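Local coordinates for protein periplasmic beta-glucosidase (Pseudomonas aeruginosa, PDB 6R5T) that probably hydrolyses terminal, non-reducing beta-D-glucosyl residues in the periplasm, releasing beta-D-glucose, as a family 3 glycoside hydrolase, at residues Phe142-Thr146 / Val576-His580; Thr146-Ser150 / Gln202-Pro207. The protein carries 1 engineered substitution. The contacts are given in a common frame with arbitrary orientation. Numbering follows the deposited sequence.

Contact 1: residues Phe142-Thr146 / Val576-His580; sequences FGEDT and VYYNH
This is a buried polar contact between two loops: 142-146, in the barrel loop after strand 121-122, leads into helix 146-161, while the loop residues 576-580 belong to the family 3 C-terminal domain, between helix 545-553 and strand 619-626. The CA atoms of Glu144 and Tyr577 are 6.9 Å apart, those of Asp145 and Asn579 8.0 Å. Glu144 (chi1 p, chi2 t) reaches across so that its OE2, shared with Ser566, accepts the backbone N of Tyr578 at 3.0 Å. Tyr578 (chi1 84°) donates its OH to OD1 of Asp145 at a very short 2.5 Å, while OD2 of Asp145, the helix N-cap, accepts Leu148 N. One water bridges Glu144 O and Asn579 OD1 (both 2.7 Å), another Glu144 O (2.8 Å), Thr146 OG1 (2.8 Å) and Asn579 ND2 (3.0 Å). Asn579 centres an inverse gamma turn. Tyr578 OH also meets Leu673 N, and Tyr577 OH bonds Glu185 of the second subunit. An N-capped barrel helix thus meets a C-terminal-domain loop at the interdomain interface of a family 3 glycosidase.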
loop_
_atom_site.group_PDB
_atom_site.type_symbol
_atom_site.label_atom_id
_atom_site.label_comp_id
_atom_site.label_asym_id
_atom_site.label_seq_id
_atom_site.Cartn_x
_atom_site.Cartn_y
_atom_site.Cartn_z
ATOM N N PHE A 142 -10.939 1.241 -15.894
ATOM C CA PHE A 142 -10.333 1.952 -17.028
ATOM C C PHE A 142 -8.914 2.403 -16.706
ATOM O O PHE A 142 -8.357 3.173 -17.473
ATOM C CB PHE A 142 -11.209 3.120 -17.438
ATOM C CG PHE A 142 -12.569 2.764 -17.963
ATOM C CD1 PHE A 142 -12.721 1.857 -18.997
ATOM C CD2 PHE A 142 -13.689 3.392 -17.463
ATOM C CE1 PHE A 142 -13.975 1.604 -19.552
ATOM C CE2 PHE A 142 -14.949 3.096 -17.983
ATOM C CZ PHE A 142 -15.078 2.231 -19.044
ATOM N N GLY A 143 -8.332 1.888 -15.611
ATOM C CA GLY A 143 -6.935 2.155 -15.243
ATOM C C GLY A 143 -6.842 3.177 -14.129
ATOM O O GLY A 143 -7.724 3.213 -13.258
ATOM N N GLU A 144 -5.725 3.889 -14.099
ATOM C CA GLU A 144 -5.326 4.617 -12.892
ATOM C C GLU A 144 -5.685 6.099 -12.971
ATOM O O GLU A 144 -5.460 6.769 -11.973
ATOM C CB GLU A 144 -3.823 4.469 -12.650
ATOM C CG GLU A 144 -2.886 5.236 -13.581
ATOM C CD GLU A 144 -1.435 4.736 -13.540
ATOM O OE1 GLU A 144 -1.183 3.526 -13.226
ATOM O OE2 GLU A 144 -0.515 5.518 -13.911
ATOM N N ASP A 145 -6.150 6.587 -14.107
ATOM C CA ASP A 145 -6.291 8.056 -14.226
ATOM C C ASP A 145 -7.705 8.570 -13.972
ATOM O O ASP A 145 -8.666 8.097 -14.589
ATOM C CB ASP A 145 -5.852 8.543 -15.596
ATOM C CG ASP A 145 -5.891 10.063 -15.635
ATOM O OD1 ASP A 145 -5.153 10.720 -14.843
ATOM O OD2 ASP A 145 -6.655 10.555 -16.481
ATOM N N THR A 146 -7.773 9.604 -13.162
ATOM C CA THR A 146 -9.091 10.172 -12.758
ATOM C C THR A 146 -9.750 10.850 -13.963
ATOM O O THR A 146 -10.950 10.698 -14.160
ATOM C CB THR A 146 -8.889 11.133 -11.604
ATOM O OG1 THR A 146 -8.251 10.442 -10.535
ATOM C CG2 THR A 146 -10.195 11.728 -11.181
ATOM N N VAL A 576 2.669 1.929 -8.230
ATOM C CA VAL A 576 3.313 2.899 -9.139
ATOM C C VAL A 576 2.195 3.445 -10.011
ATOM O O VAL A 576 1.377 2.709 -10.533
ATOM C CB VAL A 576 4.443 2.331 -10.007
ATOM C CG1 VAL A 576 5.685 2.067 -9.176
ATOM C CG2 VAL A 576 3.972 1.106 -10.754
ATOM N N TYR A 577 2.207 4.742 -10.123
ATOM C CA TYR A 577 1.232 5.430 -10.979
ATOM C C TYR A 577 1.832 6.763 -11.363
ATOM O O TYR A 577 2.646 7.309 -10.610
ATOM C CB TYR A 577 -0.109 5.578 -10.235
ATOM C CG TYR A 577 -0.048 6.185 -8.858
ATOM C CD1 TYR A 577 0.240 5.413 -7.741
ATOM C CD2 TYR A 577 -0.289 7.534 -8.648
ATOM C CE1 TYR A 577 0.237 5.944 -6.464
ATOM C CE2 TYR A 577 -0.311 8.084 -7.379
ATOM C CZ TYR A 577 -0.023 7.294 -6.270
ATOM O OH TYR A 577 -0.068 7.836 -5.009
ATOM N N TYR A 578 1.394 7.345 -12.469
ATOM C CA TYR A 578 2.124 8.468 -13.091
ATOM C C TYR A 578 1.867 9.807 -12.353
ATOM O O TYR A 578 2.767 10.640 -12.323
ATOM C CB TYR A 578 1.789 8.599 -14.585
ATOM C CG TYR A 578 0.531 9.384 -14.793
ATOM C CD1 TYR A 578 -0.729 8.822 -14.662
ATOM C CD2 TYR A 578 0.606 10.753 -15.032
ATOM C CE1 TYR A 578 -1.878 9.574 -14.774
ATOM C CE2 TYR A 578 -0.538 11.512 -15.140
ATOM C CZ TYR A 578 -1.775 10.939 -14.993
ATOM O OH TYR A 578 -2.896 11.706 -14.985
ATOM N N ASN A 579 0.717 9.967 -11.731
ATOM C CA ASN A 579 0.317 11.253 -11.094
ATOM C C ASN A 579 0.609 11.184 -9.609
ATOM O O ASN A 579 -0.290 11.413 -8.750
ATOM C CB ASN A 579 -1.123 11.614 -11.435
ATOM C CG ASN A 579 -2.128 10.531 -11.108
ATOM O OD1 ASN A 579 -1.814 9.341 -11.079
ATOM N ND2 ASN A 579 -3.393 10.927 -10.905
ATOM N N HIS A 580 1.844 10.841 -9.310
ATOM C CA HIS A 580 2.347 10.799 -7.921
ATOM C C HIS A 580 2.886 12.156 -7.513
ATOM O O HIS A 580 3.123 13.042 -8.338
ATOM C CB HIS A 580 3.399 9.688 -7.814
ATOM C CG HIS A 580 4.578 9.850 -8.716
ATOM N ND1 HIS A 580 5.607 10.747 -8.463
ATOM C CD2 HIS A 580 4.844 9.332 -9.946
ATOM C CE1 HIS A 580 6.485 10.678 -9.458
ATOM N NE2 HIS A 580 6.038 9.894 -10.366
HETATM O O HOH W 1 -1.229 1.892 -11.119
HETATM O O HOH W 2 -3.236 7.146 -10.461
HETATM O O HOH W 3 -5.749 9.151 -10.513
#

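Contact 2: residues Thr146-Ser150 / Gln202-Pro207; sequences TYLTS and QDYLPP
Residues 146-150 form the first turn of helix 146-161, closed by Ser150 N to Thr146 O at 2.9 Å, and face a backbone that changes helix: 202-204 are helical, with a wider pi-type turn, and Pro206 and Pro207 belong to the following helix. The segments are close, with CA to CA 5.6 Å for Thr146 and Asp203 and only 4.0 Å for Ser150 and Pro207. At that short approach the small Ser150 side chain packs beside the proline ring, OG to Pro207 CG 3.5 Å. Thr146 (chi1 m) points toward the partner and donates OG1 to Asp203 O at 2.7 Å, while its CG2 packs on Pro206 CB at 3.9 Å. Ser150 (chi1 m) turns its hydroxyl back to its own helix, OG to Thr146 O at 2.8 Å; the same OG lies 3.2 Å from Pro207 N, which has no hydrogen to give. Thr149 (chi1 m) adds CG2 against Pro207 CB at 3.8 Å; its OG1 is bonded to Asp145 O. Further along the helix, Ser153 OG bonds Pro207 O. The segments follow the successive strands 121-122 and 172-178, so this is packing of neighbouring outer helices in a TIM-type (beta/alpha) barrel.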
loop_
_atom_site.group_PDB
_atom_site.type_symbol
_atom_site.label_atom_id
_atom_site.label_comp_id
_atom_site.label_asym_id
_atom_site.label_seq_id
_atom_site.Cartn_x
_atom_site.Cartn_y
_atom_site.Cartn_z
ATOM N N THR A 146 -7.773 9.604 -13.162
ATOM C CA THR A 146 -9.091 10.172 -12.758
ATOM C C THR A 146 -9.750 10.850 -13.963
ATOM O O THR A 146 -10.950 10.698 -14.160
ATOM C CB THR A 146 -8.889 11.133 -11.604
ATOM O OG1 THR A 146 -8.251 10.442 -10.535
ATOM C CG2 THR A 146 -10.195 11.728 -11.181
ATOM N N TYR A 147 -9.008 11.653 -14.724
ATOM C CA TYR A 147 -9.543 12.355 -15.904
ATOM C C TYR A 147 -10.139 11.368 -16.901
ATOM O O TYR A 147 -11.322 11.504 -17.361
ATOM C CB TYR A 147 -8.511 13.314 -16.480
ATOM C CG TYR A 147 -8.971 14.102 -17.660
ATOM C CD1 TYR A 147 -8.850 13.606 -18.931
ATOM C CD2 TYR A 147 -9.502 15.358 -17.482
ATOM C CE1 TYR A 147 -9.340 14.303 -20.037
ATOM C CE2 TYR A 147 -9.940 16.090 -18.574
ATOM C CZ TYR A 147 -9.872 15.570 -19.835
ATOM O OH TYR A 147 -10.286 16.461 -20.804
ATOM N N LEU A 148 -9.347 10.400 -17.323
ATOM C CA LEU A 148 -9.761 9.479 -18.366
ATOM C C LEU A 148 -10.937 8.637 -17.817
ATOM O O LEU A 148 -11.916 8.456 -18.564
ATOM C CB LEU A 148 -8.582 8.605 -18.769
ATOM C CG LEU A 148 -8.912 7.579 -19.830
ATOM C CD1 LEU A 148 -9.440 8.253 -21.104
ATOM C CD2 LEU A 148 -7.672 6.778 -20.146
ATOM N N THR A 149 -10.815 8.086 -16.607
ATOM C CA THR A 149 -11.886 7.227 -16.086
ATOM C C THR A 149 -13.190 8.043 -15.928
ATOM O O THR A 149 -14.289 7.497 -16.241
ATOM C CB THR A 149 -11.486 6.556 -14.783
ATOM O OG1 THR A 149 -10.409 5.659 -15.097
ATOM C CG2 THR A 149 -12.640 5.829 -14.120
ATOM N N SER A 150 -13.091 9.292 -15.509
ATOM C CA SER A 150 -14.283 10.181 -15.369
ATOM C C SER A 150 -14.934 10.383 -16.742
ATOM O O SER A 150 -16.181 10.293 -16.863
ATOM C CB SER A 150 -13.967 11.451 -14.711
ATOM O OG SER A 150 -13.564 11.209 -13.379
ATOM N N GLN A 202 -10.358 14.533 -4.808
ATOM C CA GLN A 202 -9.620 14.919 -6.022
ATOM C C GLN A 202 -9.506 13.735 -6.983
ATOM O O GLN A 202 -9.660 13.930 -8.205
ATOM C CB GLN A 202 -8.226 15.417 -5.652
ATOM C CG GLN A 202 -7.503 16.032 -6.831
ATOM C CD GLN A 202 -8.077 17.374 -7.239
ATOM O OE1 GLN A 202 -8.752 18.048 -6.487
ATOM N NE2 GLN A 202 -7.705 17.819 -8.418
ATOM N N ASP A 203 -9.221 12.540 -6.457
ATOM C CA ASP A 203 -8.761 11.445 -7.345
ATOM C C ASP A 203 -9.776 10.296 -7.453
ATOM O O ASP A 203 -9.833 9.684 -8.530
ATOM C CB ASP A 203 -7.453 10.864 -6.819
ATOM C CG ASP A 203 -6.296 11.860 -6.834
ATOM O OD1 ASP A 203 -6.317 12.787 -7.689
ATOM O OD2 ASP A 203 -5.396 11.654 -6.034
ATOM N N TYR A 204 -10.502 9.943 -6.404
ATOM C CA TYR A 204 -11.247 8.655 -6.404
ATOM C C TYR A 204 -12.734 8.873 -6.627
ATOM O O TYR A 204 -13.326 8.020 -7.290
ATOM C CB TYR A 204 -10.999 7.910 -5.097
ATOM C CG TYR A 204 -9.727 7.114 -5.094
ATOM C CD1 TYR A 204 -8.497 7.685 -4.788
ATOM C CD2 TYR A 204 -9.730 5.783 -5.467
ATOM C CE1 TYR A 204 -7.341 6.926 -4.803
ATOM C CE2 TYR A 204 -8.593 5.012 -5.480
ATOM C CZ TYR A 204 -7.370 5.602 -5.175
ATOM O OH TYR A 204 -6.244 4.835 -5.234
ATOM N N LEU A 205 -13.321 9.961 -6.146
ATOM C CA LEU A 205 -14.782 10.163 -6.275
ATOM C C LEU A 205 -15.211 10.704 -7.643
ATOM O O LEU A 205 -16.340 10.434 -8.030
ATOM C CB LEU A 205 -15.283 11.070 -5.158
ATOM C CG LEU A 205 -15.300 10.452 -3.775
ATOM C CD1 LEU A 205 -15.594 11.534 -2.726
ATOM C CD2 LEU A 205 -16.312 9.326 -3.695
ATOM N N PRO A 206 -14.431 11.512 -8.400
ATOM C CA PRO A 206 -14.933 12.112 -9.634
ATOM C C PRO A 206 -15.568 11.172 -10.657
ATOM O O PRO A 206 -16.564 11.590 -11.293
ATOM C CB PRO A 206 -13.744 12.884 -10.204
ATOM C CG PRO A 206 -12.987 13.275 -8.972
ATOM C CD PRO A 206 -13.104 12.080 -8.050
ATOM N N PRO A 207 -15.109 9.914 -10.866
ATOM C CA PRO A 207 -15.795 9.058 -11.838
ATOM C C PRO A 207 -17.247 8.712 -11.480
ATOM O O PRO A 207 -18.085 8.640 -12.373
ATOM C CB PRO A 207 -14.943 7.799 -11.897
ATOM C CG PRO A 207 -13.577 8.329 -11.465
ATOM C CD PRO A 207 -13.854 9.328 -10.365
#

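Thr146 belongs to both contacts, whose centres lie 10 Å apart. In contact 1 its OG1 accepts from a water, 2.8 Å away, that is also bonded to Asn579 ND2; in contact 2 the same oxygen is a donor, so one hydroxyl joins the two networks. They also touch directly where Phe142 CB packs on Thr149 OG1 at 3.5 Å. Contact 2 stays within the barrel, whereas contact 1 ties the start of helix 146-161 to a loop of the family 3 C-terminal domain. Neither includes a residue of the sugar pocket. The side chain of the magnesium ligand Asp661 lies about 9 Å from that of Gln202 and about 12 Å from that of Asn579.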